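Local coordinates for protein glycosyl hydrolase (Rhizobium leguminosarum bv. trifolii, PDB 5NDX) that probably hydrolyses O-glycosidic bonds as a family 39 glycosyl hydrolase, a bacterial orthologue of human alpha-L-iduronidase, at residues Val9-Glu13 / Val430-Val434; Leu61-Leu65 / Leu77-Ala81; Tyr159-Asp164 / Leu195-Cys199; Asp393-Leu398 / Ile409-Val415; Pro535-Glu541 / Arg552-Ala558. The protein carries 2 engineered substitutions. All coordinates share one frame; numbering follows the deposited sequence.

Interaction 1: Val9-Glu13 / Val430-Val434; sequences VDASE and VSGLV
D10 brings the one flat side chain of this contact, a carboxylate whose OD1 lies 3.6 Å from G432 CA while its CG passes 3.9 Å from S431 OG. A single face of that carboxylate takes both donors of S12. The hydroxyl OG of S12 reaches D10 OD1 on the syn side at 2.6 Å; S12 N comes to the same oxygen from above the plane, 40° out of it. Two bonds on one oxygen hold the carboxylate against rotation, and S12 can give both because its OG is tucked between its own N and carbonyl carbon (chi1 71°). The bond from S12 N makes an Asx turn, which lies inside a type I turn from D10 to E13 where the chain rounds a corner. Before that corner, strands 4-10 and 422-431 run parallel as neighbours in the nine-stranded sheet beside the barrel, V9 level with V430 and D10 with S431. S431 N donates to V9 O at 2.9 Å, and A11 N to S431 O at the same 2.9 Å. On the sheet face away from D10, V9 and V430 both pack on I409. G432, with positive phi, carries the second chain out of the strand, and beyond it L433 turns its CD2 back to A11 CB, 4.1 Å away.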
# COMPACT_ATOMS: atom_id res chain seq x y z
N VAL A 9 3.73 4.35 -27.10
CA VAL A 9 4.65 4.68 -26.03
C VAL A 9 6.06 4.54 -26.59
O VAL A 9 6.44 3.46 -27.07
CB VAL A 9 4.48 3.72 -24.87
CG1 VAL A 9 5.52 3.95 -23.80
CG2 VAL A 9 3.09 3.87 -24.23
N ASP A 10 6.83 5.61 -26.50
CA ASP A 10 8.19 5.57 -27.01
C ASP A 10 9.20 5.43 -25.90
O ASP A 10 9.53 6.37 -25.21
CB ASP A 10 8.48 6.78 -27.90
CG ASP A 10 9.89 6.71 -28.57
OD1 ASP A 10 10.73 5.80 -28.33
OD2 ASP A 10 10.09 7.62 -29.37
N ALA A 11 9.69 4.22 -25.74
CA ALA A 11 10.64 3.90 -24.67
C ALA A 11 12.01 4.58 -24.83
O ALA A 11 12.76 4.65 -23.84
CB ALA A 11 10.87 2.40 -24.62
N SER A 12 12.34 5.03 -26.04
CA SER A 12 13.63 5.69 -26.28
C SER A 12 13.54 7.16 -25.90
O SER A 12 14.54 7.84 -25.93
CB SER A 12 14.09 5.54 -27.75
OG SER A 12 13.27 6.33 -28.62
N GLU A 13 12.36 7.67 -25.57
CA GLU A 13 12.28 9.05 -25.20
C GLU A 13 11.81 9.33 -23.75
O GLU A 13 10.60 9.33 -23.46
CB GLU A 13 11.40 9.76 -26.19
CG GLU A 13 11.29 11.23 -25.82
CD GLU A 13 11.46 12.12 -27.01
OE1 GLU A 13 12.48 11.91 -27.74
OE2 GLU A 13 10.57 12.98 -27.18
N VAL A 430 4.47 -0.13 -28.52
CA VAL A 430 5.62 0.33 -27.77
C VAL A 430 6.79 0.31 -28.78
O VAL A 430 7.08 -0.73 -29.35
CB VAL A 430 5.97 -0.55 -26.58
CG1 VAL A 430 7.19 0.02 -25.84
CG2 VAL A 430 4.80 -0.64 -25.61
N SER A 431 7.43 1.45 -28.97
CA SER A 431 8.58 1.56 -29.85
C SER A 431 9.81 2.02 -29.09
O SER A 431 9.76 2.27 -27.89
CB SER A 431 8.26 2.56 -30.98
OG SER A 431 8.02 3.82 -30.43
N GLY A 432 10.93 2.10 -29.79
CA GLY A 432 12.18 2.60 -29.22
C GLY A 432 12.82 1.60 -28.30
O GLY A 432 13.57 1.98 -27.43
N LEU A 433 12.50 0.31 -28.43
CA LEU A 433 13.08 -0.69 -27.51
C LEU A 433 14.44 -1.05 -28.11
O LEU A 433 14.62 -0.91 -29.31
CB LEU A 433 12.24 -1.97 -27.46
CG LEU A 433 10.82 -1.85 -26.84
CD1 LEU A 433 9.99 -3.07 -27.23
CD2 LEU A 433 10.92 -1.67 -25.36
N VAL A 434 15.33 -1.61 -27.32
CA VAL A 434 16.60 -2.11 -27.83
C VAL A 434 16.34 -3.42 -28.56
O VAL A 434 15.78 -4.35 -27.97
CB VAL A 434 17.60 -2.40 -26.71
CG1 VAL A 434 18.89 -3.01 -27.29
CG2 VAL A 434 17.85 -1.12 -25.92

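Interaction 2: Leu61-Leu65 / Leu77-Ala81; sequences LYNLL and LLDRA. Unlike the reference sequence in segment 61-65: L65 (reference Val).
In the TIM barrel, the chain leaving the second strand, 55-58, makes a short 3-10 turn at 61-64, and this turn lies against helix 76-87, the helix that follows the same strand. The contact is nearly all leucine. L78 is its centre: CG anti to the backbone N (chi1 -171°) carries the branch from the helix into the turn, where the two methyls meet different partners. CD1 goes to L61, crossing that side chain at about a right angle and meeting L61 CD2 at 3.8 Å. CD2 instead lies near L65 CD2, at 3.9 Å, and comes obliquely to the ring of Y62. L65, a valine in the reference sequence, also sets its CD2 3.8 Å from L78 CB. The ring of Y62 leans the other way, onto helix 110-131, where W116 meets it nearly at right angles and T123 bonds its hydroxyl. L64 points toward the helix, with its CB 4.0 Å from L77 CB. A water ties the backbones together where no direct hydrogen bond does: it donates to L64 O and accepts from L77 N at 2.9 Å. One helical turn further on the packing is tighter than usual for carbons, with L64 CD1 only 3.5 Å from A81 CB.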
# COMPACT_ATOMS: atom_id res chain seq x y z
N LEU A 61 0.78 4.33 18.50
CA LEU A 61 1.91 3.50 18.89
C LEU A 61 2.26 3.69 20.39
O LEU A 61 2.56 2.72 21.07
CB LEU A 61 3.14 3.75 18.01
CG LEU A 61 3.01 3.08 16.62
CD1 LEU A 61 4.03 3.69 15.68
CD2 LEU A 61 3.17 1.58 16.74
N TYR A 62 2.17 4.91 20.92
CA TYR A 62 2.52 5.13 22.34
C TYR A 62 1.50 4.58 23.37
O TYR A 62 1.86 4.41 24.54
CB TYR A 62 2.82 6.60 22.61
CG TYR A 62 4.17 7.11 22.11
CD1 TYR A 62 5.32 6.31 22.15
CD2 TYR A 62 4.30 8.41 21.60
CE1 TYR A 62 6.57 6.79 21.75
CE2 TYR A 62 5.53 8.90 21.17
CZ TYR A 62 6.67 8.08 21.26
OH TYR A 62 7.92 8.54 20.91
N ASN A 63 0.28 4.23 22.95
CA ASN A 63 -0.63 3.45 23.83
C ASN A 63 -0.11 2.07 24.10
O ASN A 63 -0.59 1.44 25.01
CB ASN A 63 -2.06 3.35 23.27
CG ASN A 63 -2.80 4.67 23.32
OD1 ASN A 63 -2.36 5.64 23.93
ND2 ASN A 63 -3.93 4.72 22.68
N LEU A 64 0.85 1.59 23.32
CA LEU A 64 1.51 0.33 23.61
C LEU A 64 2.47 0.43 24.82
O LEU A 64 2.85 -0.59 25.37
CB LEU A 64 2.29 -0.17 22.39
CG LEU A 64 1.42 -0.53 21.17
CD1 LEU A 64 2.25 -1.05 20.01
CD2 LEU A 64 0.29 -1.51 21.54
N LEU A 65 2.89 1.64 25.18
CA LEU A 65 3.77 1.82 26.33
C LEU A 65 2.96 1.91 27.61
O LEU A 65 1.80 2.27 27.59
CB LEU A 65 4.59 3.10 26.17
CG LEU A 65 5.62 3.18 25.03
CD1 LEU A 65 6.43 4.43 25.20
CD2 LEU A 65 6.51 1.96 24.99
N LEU A 77 5.68 -4.13 24.51
CA LEU A 77 4.66 -4.20 23.45
C LEU A 77 5.06 -3.41 22.21
O LEU A 77 4.85 -3.89 21.08
CB LEU A 77 3.26 -3.78 23.94
CG LEU A 77 2.70 -4.65 25.09
CD1 LEU A 77 1.27 -4.21 25.47
CD2 LEU A 77 2.74 -6.15 24.76
N LEU A 78 5.65 -2.22 22.42
CA LEU A 78 6.13 -1.42 21.32
C LEU A 78 7.26 -2.12 20.57
O LEU A 78 7.29 -2.10 19.34
CB LEU A 78 6.51 0.02 21.75
CG LEU A 78 6.83 1.01 20.63
CD1 LEU A 78 5.71 1.16 19.59
CD2 LEU A 78 7.18 2.38 21.17
N ASP A 79 8.15 -2.78 21.30
CA ASP A 79 9.20 -3.60 20.71
C ASP A 79 8.64 -4.69 19.78
O ASP A 79 9.16 -4.89 18.70
CB ASP A 79 10.03 -4.33 21.77
CG ASP A 79 10.89 -3.40 22.63
OD1 ASP A 79 11.09 -2.20 22.31
OD2 ASP A 79 11.37 -3.94 23.67
N ARG A 80 7.62 -5.41 20.23
CA ARG A 80 7.01 -6.44 19.42
C ARG A 80 6.36 -5.85 18.17
O ARG A 80 6.47 -6.42 17.12
CB ARG A 80 5.97 -7.23 20.23
CG ARG A 80 6.66 -8.16 21.24
CD ARG A 80 5.72 -8.76 22.27
NE ARG A 80 4.53 -9.40 21.65
CZ ARG A 80 3.38 -9.70 22.28
NH1 ARG A 80 3.19 -9.44 23.58
NH2 ARG A 80 2.39 -10.27 21.60
N ALA A 81 5.73 -4.70 18.31
CA ALA A 81 5.01 -4.06 17.23
C ALA A 81 5.97 -3.55 16.14
O ALA A 81 5.75 -3.79 14.95
CB ALA A 81 4.17 -2.92 17.76
O HOH W 1 5.08 -1.58 25.72

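Interaction 3: Tyr159-Asp164 / Leu195-Cys199; sequences YTNYYD and LMAHC
T160 lies over one face of the H198 imidazole, its CB above the ring centre at 4.1 Å from the centroid. The odd feature is that OG1 is modelled between the two and too close to the ring, which makes the threonine rotamer doubtful. D164 approaches the same imidazole from the edge, with the carboxylate and ring planes 46° apart; the exact spacing there is again uncertain. What steadies this carboxylate lies outside the pair, since OD2 of D164 accepts from the backbone N of C205. L195 serves two tyrosines. Its CD2 stands over one face of the Y163 ring, offset toward the rim, 3.7 Å from Y163 CG, and its CG meets the edge of the Y159 ring at Y159 CE2, 3.9 Å away. C199 adds a sulfur-aromatic contact, SG approaching Y163 obliquely at 3.8 Å from CE2. With its ring anti to the backbone N (chi1 -170°), Y163 turns one side to both L195 and C199, and its hydroxyl bonds to R213 O. The axes of the short helical segments pass 10.5 Å apart and cross at -51°. Y159 and Y163 also pack on strand 179-184, which lies between the two helices in sequence, so this is the side-by-side packing of successive outer helices, 155-171 and 190-200, in a TIM barrel.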
# COMPACT_ATOMS: atom_id res chain seq x y z
N TYR A 159 -0.91 22.27 21.32
CA TYR A 159 -0.52 21.61 20.07
C TYR A 159 0.85 22.07 19.62
O TYR A 159 1.73 21.27 19.33
CB TYR A 159 -1.53 21.85 18.92
CG TYR A 159 -1.22 20.96 17.72
CD1 TYR A 159 -1.58 19.61 17.73
CD2 TYR A 159 -0.50 21.43 16.63
CE1 TYR A 159 -1.26 18.77 16.67
CE2 TYR A 159 -0.19 20.59 15.56
CZ TYR A 159 -0.57 19.26 15.60
OH TYR A 159 -0.27 18.43 14.57
N THR A 160 1.02 23.38 19.62
CA THR A 160 2.25 24.00 19.18
C THR A 160 3.43 23.68 20.13
O THR A 160 4.58 23.54 19.69
CB THR A 160 1.94 25.50 18.94
OG1 THR A 160 2.61 25.95 17.77
CG2 THR A 160 2.26 26.38 20.12
N ASN A 161 3.17 23.52 21.42
CA ASN A 161 4.19 23.08 22.40
C ASN A 161 4.53 21.59 22.22
O ASN A 161 5.67 21.17 22.42
CB ASN A 161 3.68 23.20 23.84
CG ASN A 161 3.50 24.62 24.32
OD1 ASN A 161 4.03 25.59 23.78
ND2 ASN A 161 2.75 24.73 25.40
N TYR A 162 3.49 20.80 21.99
CA TYR A 162 3.62 19.38 21.62
C TYR A 162 4.55 19.20 20.40
O TYR A 162 5.47 18.37 20.44
CB TYR A 162 2.23 18.77 21.44
CG TYR A 162 2.21 17.54 20.55
CD1 TYR A 162 2.58 16.28 21.03
CD2 TYR A 162 1.83 17.65 19.23
CE1 TYR A 162 2.57 15.16 20.21
CE2 TYR A 162 1.82 16.55 18.39
CZ TYR A 162 2.21 15.32 18.89
OH TYR A 162 2.18 14.27 18.03
N TYR A 163 4.33 19.99 19.35
CA TYR A 163 5.21 19.99 18.14
C TYR A 163 6.67 20.30 18.53
O TYR A 163 7.61 19.57 18.17
CB TYR A 163 4.70 20.96 17.06
CG TYR A 163 5.45 20.79 15.77
CD1 TYR A 163 5.08 19.78 14.87
CD2 TYR A 163 6.59 21.51 15.51
CE1 TYR A 163 5.81 19.53 13.73
CE2 TYR A 163 7.33 21.28 14.38
CZ TYR A 163 6.94 20.28 13.48
OH TYR A 163 7.68 20.01 12.35
N ASP A 164 6.84 21.36 19.32
CA ASP A 164 8.15 21.77 19.84
C ASP A 164 8.86 20.65 20.55
O ASP A 164 10.05 20.48 20.38
CB ASP A 164 8.00 22.95 20.83
CG ASP A 164 7.54 24.23 20.17
OD1 ASP A 164 7.86 24.43 18.99
OD2 ASP A 164 6.87 25.06 20.84
N LEU A 195 -0.15 25.79 12.94
CA LEU A 195 1.17 25.14 12.95
C LEU A 195 2.07 25.77 11.91
O LEU A 195 3.28 25.93 12.10
CB LEU A 195 1.03 23.64 12.72
CG LEU A 195 2.12 22.62 13.12
CD1 LEU A 195 2.77 21.93 11.93
CD2 LEU A 195 3.18 23.11 14.08
N MET A 196 1.47 26.13 10.79
CA MET A 196 2.20 26.78 9.72
C MET A 196 2.74 28.14 10.18
O MET A 196 3.90 28.45 9.92
CB MET A 196 1.28 26.93 8.49
CG MET A 196 0.81 25.58 7.89
SD MET A 196 2.00 24.22 7.85
CE MET A 196 2.70 24.73 6.37
N ALA A 197 1.88 28.94 10.85
CA ALA A 197 2.31 30.21 11.45
C ALA A 197 3.45 29.97 12.44
O ALA A 197 4.51 30.58 12.34
CB ALA A 197 1.14 30.92 12.14
N HIS A 198 3.25 29.01 13.34
CA HIS A 198 4.29 28.65 14.31
C HIS A 198 5.60 28.23 13.70
O HIS A 198 6.67 28.60 14.20
CB HIS A 198 3.78 27.54 15.22
CG HIS A 198 4.65 27.28 16.39
ND1 HIS A 198 5.40 26.13 16.51
CD2 HIS A 198 4.91 28.01 17.51
CE1 HIS A 198 6.09 26.17 17.63
NE2 HIS A 198 5.81 27.30 18.26
N CYS A 199 5.57 27.43 12.63
CA CYS A 199 6.81 26.96 11.99
C CYS A 199 7.44 28.00 11.06
O CYS A 199 8.60 27.90 10.75
CB CYS A 199 6.56 25.65 11.21
SG CYS A 199 6.26 24.23 12.30

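Interaction 4: Asp393-Leu398 / Ile409-Val415; sequences DGLAIL and ISLIHSV
Strands 395-401 and 407-413 form an antiparallel beta hairpin within the nine-stranded sheet, and the backbone ladder is its tight part. A396 and I412 exchange a nearly straight pair of bonds: A396 N to I412 O and I412 N to A396 O are both 2.9 Å. L398 and S410 repeat the exchange one step along, and S414 N extends the ladder to G394 O at 3.0 Å. The face of A396, L398, S410 and I412 is closed by helix 282-300 of the barrel, which A396, L398 and I412 touch. On the other face L395 and L411 cross obliquely, CD1 to CD1 at 4.0 Å, and L411 and H413 continue onto strand 508-516. The looser margins are at I397 and D393, both partly exposed. There I397 lies across I409, its CG1 3.7 Å from I409 CG2. D393 uses OD1 to accept from L395 N in an Asx turn, while its OD2 turns outside the hairpin to a salt bridge with R2. G394, at positive phi, turns the chain from helix 390-393 into the strand. Beside it the H413 ring presents its edge to G394 O, with ND1 3.8 Å from that oxygen, buried and without a hydrogen-bond partner in the model.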
# COMPACT_ATOMS: atom_id res chain seq x y z
N ASP A 393 -13.03 11.25 -19.85
CA ASP A 393 -13.56 9.92 -20.17
C ASP A 393 -12.97 8.72 -19.40
O ASP A 393 -13.32 7.59 -19.67
CB ASP A 393 -13.50 9.67 -21.67
CG ASP A 393 -12.10 9.74 -22.20
OD1 ASP A 393 -11.18 9.27 -21.48
OD2 ASP A 393 -11.91 10.28 -23.32
N GLY A 394 -12.07 8.94 -18.48
CA GLY A 394 -11.64 7.87 -17.64
C GLY A 394 -10.49 6.98 -18.09
O GLY A 394 -10.01 6.18 -17.26
N LEU A 395 -10.01 7.15 -19.32
CA LEU A 395 -8.85 6.38 -19.79
C LEU A 395 -7.56 7.16 -19.54
O LEU A 395 -7.33 8.25 -20.12
CB LEU A 395 -8.99 5.99 -21.28
CG LEU A 395 -7.95 4.99 -21.77
CD1 LEU A 395 -8.12 3.63 -21.11
CD2 LEU A 395 -8.12 4.81 -23.28
N ALA A 396 -6.71 6.60 -18.67
CA ALA A 396 -5.48 7.24 -18.23
C ALA A 396 -4.32 6.25 -18.33
O ALA A 396 -4.50 5.01 -18.42
CB ALA A 396 -5.63 7.75 -16.79
N ILE A 397 -3.12 6.80 -18.36
CA ILE A 397 -1.92 5.98 -18.54
C ILE A 397 -0.74 6.43 -17.66
O ILE A 397 -0.58 7.61 -17.44
CB ILE A 397 -1.56 5.95 -20.02
CG1 ILE A 397 -0.52 4.85 -20.28
CG2 ILE A 397 -1.05 7.31 -20.53
CD1 ILE A 397 -0.37 4.57 -21.74
N LEU A 398 0.05 5.48 -17.13
CA LEU A 398 1.35 5.77 -16.47
C LEU A 398 2.39 4.95 -17.26
O LEU A 398 2.52 3.74 -17.06
CB LEU A 398 1.36 5.37 -14.99
CG LEU A 398 0.32 6.10 -14.10
CD1 LEU A 398 0.15 5.36 -12.80
CD2 LEU A 398 0.76 7.55 -13.85
N ILE A 409 3.80 -0.26 -18.03
CA ILE A 409 2.72 0.68 -18.31
C ILE A 409 1.45 0.29 -17.54
O ILE A 409 0.98 -0.85 -17.66
CB ILE A 409 2.39 0.66 -19.79
CG1 ILE A 409 3.58 1.13 -20.62
CG2 ILE A 409 1.15 1.54 -20.10
CD1 ILE A 409 3.51 0.64 -22.04
N SER A 410 0.93 1.22 -16.74
CA SER A 410 -0.38 1.05 -16.13
C SER A 410 -1.41 1.69 -17.06
O SER A 410 -1.31 2.88 -17.38
CB SER A 410 -0.44 1.69 -14.76
OG SER A 410 0.42 1.05 -13.85
N LEU A 411 -2.37 0.91 -17.53
CA LEU A 411 -3.51 1.45 -18.30
C LEU A 411 -4.76 1.39 -17.39
O LEU A 411 -5.21 0.30 -16.96
CB LEU A 411 -3.70 0.63 -19.54
CG LEU A 411 -4.71 1.21 -20.53
CD1 LEU A 411 -4.24 2.56 -21.09
CD2 LEU A 411 -4.92 0.21 -21.65
N ILE A 412 -5.32 2.57 -17.09
CA ILE A 412 -6.32 2.75 -16.06
C ILE A 412 -7.65 3.13 -16.76
O ILE A 412 -7.66 4.07 -17.55
CB ILE A 412 -5.89 3.91 -15.18
CG1 ILE A 412 -4.51 3.65 -14.56
CG2 ILE A 412 -6.92 4.21 -14.10
CD1 ILE A 412 -3.82 4.92 -14.11
N HIS A 413 -8.74 2.40 -16.53
CA HIS A 413 -10.05 2.81 -17.07
C HIS A 413 -10.97 2.92 -15.88
O HIS A 413 -11.35 1.91 -15.29
CB HIS A 413 -10.49 1.80 -18.09
CG HIS A 413 -11.60 2.24 -19.00
ND1 HIS A 413 -12.02 3.55 -19.17
CD2 HIS A 413 -12.35 1.51 -19.85
CE1 HIS A 413 -12.99 3.60 -20.06
NE2 HIS A 413 -13.19 2.38 -20.51
N SER A 414 -11.16 4.15 -15.43
CA SER A 414 -11.81 4.42 -14.18
C SER A 414 -12.48 5.80 -14.26
O SER A 414 -11.86 6.79 -14.70
CB SER A 414 -10.79 4.39 -13.04
OG SER A 414 -11.30 4.88 -11.80
N VAL A 415 -13.75 5.84 -13.82
CA VAL A 415 -14.46 7.10 -13.56
C VAL A 415 -14.96 7.11 -12.10
O VAL A 415 -15.06 6.05 -11.45
CB VAL A 415 -15.68 7.29 -14.50
CG1 VAL A 415 -15.23 7.38 -15.98
CG2 VAL A 415 -16.69 6.14 -14.36

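Interaction 5: Pro535-Glu541 / Arg552-Ala558; sequences PTGLVVE and RMLFWAA
W556 is met obliquely at two places on its indole: P535 CB lies 3.6 Å from its CD1, and L538 CD1 lies 4.1 Å from its CE3. The ring gets there because its CG stands between the backbone N and the carbonyl carbon (chi1 65°). L538 also crosses L554, its CD1 4.1 Å from L554 CB. Behind these side chains is a ladder of antiparallel backbone bonds, such as V539 N to F555 O at 2.8 Å and T536 N to A557 O at 3.0 Å. Between those two pairs the register slips by one residue in a beta bulge at G537 and L538, where G537 takes positive phi. A water links T536 OG1 to A558 O at the exposed end. Further out, Y567 meets W556 edge-to-face, and strands 566-572 and 601-607 pack over P535, L554 and W556. On the other side M553 and F555 touch helix 36-45 of the barrel, while E541 makes a salt bridge to R39 there. This hairpin, 536-545 with 549-557, belongs to a three-stranded sheet facing a four-stranded one, a beta sandwich consistent with the fibronectin type III-like domain of human alpha-L-iduronidase.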
# COMPACT_ATOMS: atom_id res chain seq x y z
N PRO A 535 15.10 -16.99 -5.25
CA PRO A 535 14.62 -16.23 -4.09
C PRO A 535 15.45 -16.51 -2.83
O PRO A 535 16.16 -17.49 -2.80
CB PRO A 535 13.19 -16.75 -3.88
CG PRO A 535 12.95 -17.76 -4.91
CD PRO A 535 14.20 -18.07 -5.65
N THR A 536 15.29 -15.70 -1.80
CA THR A 536 16.03 -15.83 -0.57
C THR A 536 15.19 -15.66 0.67
O THR A 536 14.11 -15.05 0.61
CB THR A 536 17.18 -14.82 -0.49
OG1 THR A 536 16.67 -13.48 -0.40
CG2 THR A 536 18.09 -14.92 -1.73
N GLY A 537 15.69 -16.14 1.80
CA GLY A 537 15.10 -15.76 3.11
C GLY A 537 13.70 -16.35 3.34
O GLY A 537 12.84 -15.67 3.84
N LEU A 538 13.48 -17.61 2.98
CA LEU A 538 12.17 -18.20 3.11
C LEU A 538 11.83 -18.45 4.56
O LEU A 538 12.56 -19.18 5.19
CB LEU A 538 12.10 -19.54 2.41
CG LEU A 538 10.79 -20.33 2.54
CD1 LEU A 538 9.62 -19.54 1.99
CD2 LEU A 538 10.89 -21.64 1.79
N VAL A 539 10.72 -17.87 5.05
CA VAL A 539 10.16 -18.06 6.41
C VAL A 539 8.80 -18.79 6.27
O VAL A 539 7.99 -18.44 5.38
CB VAL A 539 9.95 -16.67 7.10
CG1 VAL A 539 9.38 -16.78 8.53
CG2 VAL A 539 11.25 -15.88 7.16
N VAL A 540 8.53 -19.78 7.11
CA VAL A 540 7.32 -20.58 7.08
C VAL A 540 6.70 -20.50 8.45
O VAL A 540 7.38 -20.72 9.45
CB VAL A 540 7.57 -22.04 6.77
CG1 VAL A 540 6.25 -22.81 6.72
CG2 VAL A 540 8.31 -22.16 5.45
N GLU A 541 5.42 -20.14 8.55
CA GLU A 541 4.75 -20.13 9.84
C GLU A 541 3.42 -20.79 9.79
O GLU A 541 2.67 -20.65 8.80
CB GLU A 541 4.49 -18.73 10.28
CG GLU A 541 5.75 -18.02 10.61
CD GLU A 541 5.45 -16.60 10.88
OE1 GLU A 541 4.39 -16.35 11.49
OE2 GLU A 541 6.25 -15.74 10.46
N ARG A 552 -0.01 -22.99 6.33
CA ARG A 552 1.35 -22.41 6.42
C ARG A 552 1.47 -21.16 5.58
O ARG A 552 1.22 -21.20 4.39
CB ARG A 552 2.36 -23.43 5.93
CG ARG A 552 2.35 -24.76 6.70
CD ARG A 552 2.83 -24.61 8.15
NE ARG A 552 2.79 -25.89 8.88
CZ ARG A 552 1.73 -26.41 9.51
NH1 ARG A 552 0.55 -25.79 9.57
NH2 ARG A 552 1.84 -27.57 10.11
N MET A 553 1.84 -20.04 6.18
CA MET A 553 2.15 -18.84 5.47
C MET A 553 3.64 -18.81 5.16
O MET A 553 4.45 -18.95 6.08
CB MET A 553 1.80 -17.63 6.32
CG MET A 553 1.97 -16.31 5.61
SD MET A 553 0.74 -16.24 4.27
CE MET A 553 1.46 -14.96 3.27
N LEU A 554 3.97 -18.63 3.88
CA LEU A 554 5.34 -18.48 3.39
C LEU A 554 5.59 -17.01 3.05
O LEU A 554 4.71 -16.32 2.46
CB LEU A 554 5.55 -19.34 2.15
CG LEU A 554 5.77 -20.84 2.28
CD1 LEU A 554 4.59 -21.50 2.95
CD2 LEU A 554 6.00 -21.51 0.92
N PHE A 555 6.79 -16.55 3.38
CA PHE A 555 7.26 -15.18 3.10
C PHE A 555 8.72 -15.32 2.67
O PHE A 555 9.43 -16.11 3.26
CB PHE A 555 7.16 -14.31 4.36
CG PHE A 555 7.65 -12.91 4.19
CD1 PHE A 555 7.01 -12.02 3.28
CD2 PHE A 555 8.73 -12.41 4.97
CE1 PHE A 555 7.42 -10.67 3.17
CE2 PHE A 555 9.18 -11.08 4.84
CZ PHE A 555 8.51 -10.20 3.93
N TRP A 556 9.14 -14.57 1.66
CA TRP A 556 10.50 -14.64 1.14
C TRP A 556 10.86 -13.31 0.52
O TRP A 556 10.07 -12.37 0.60
CB TRP A 556 10.66 -15.81 0.17
CG TRP A 556 9.89 -15.76 -1.07
CD1 TRP A 556 10.29 -15.27 -2.26
CD2 TRP A 556 8.58 -16.30 -1.26
NE1 TRP A 556 9.30 -15.45 -3.19
CE2 TRP A 556 8.24 -16.08 -2.61
CE3 TRP A 556 7.65 -16.90 -0.42
CZ2 TRP A 556 7.00 -16.43 -3.14
CZ3 TRP A 556 6.42 -17.32 -0.97
CH2 TRP A 556 6.12 -17.06 -2.33
N ALA A 557 12.04 -13.21 -0.08
CA ALA A 557 12.50 -11.99 -0.73
C ALA A 557 12.90 -12.36 -2.13
O ALA A 557 13.30 -13.50 -2.38
CB ALA A 557 13.72 -11.40 0.05
N ALA A 558 12.79 -11.42 -3.06
CA ALA A 558 13.27 -11.58 -4.43
C ALA A 558 14.82 -11.68 -4.41
O ALA A 558 15.46 -11.04 -3.59
CB ALA A 558 12.84 -10.35 -5.30
O HOH W 2 17.36 -11.52 -1.77

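Overall arrangement
Interactions 2 and 3 belong to the TIM barrel, their centres about 25 Å apart: the first joins a loop and helix following strand 55-58, the second two successive outer helices. Interactions 1 and 4 share the nine-stranded sheet and touch, their centres about 20 Å apart. Interaction 5 lies in the smaller C-terminal sheets, its centre about 34 Å from that of interaction 4. Along the chain, interactions 2, 3 and 4 fall in series inside the loop closed by interaction 1, and interaction 5 follows. The N-terminal strand 4-10 thus joins the sheet formed after the barrel, while interactions 4 and 5 both reach barrel helices, drawing three parts into one body.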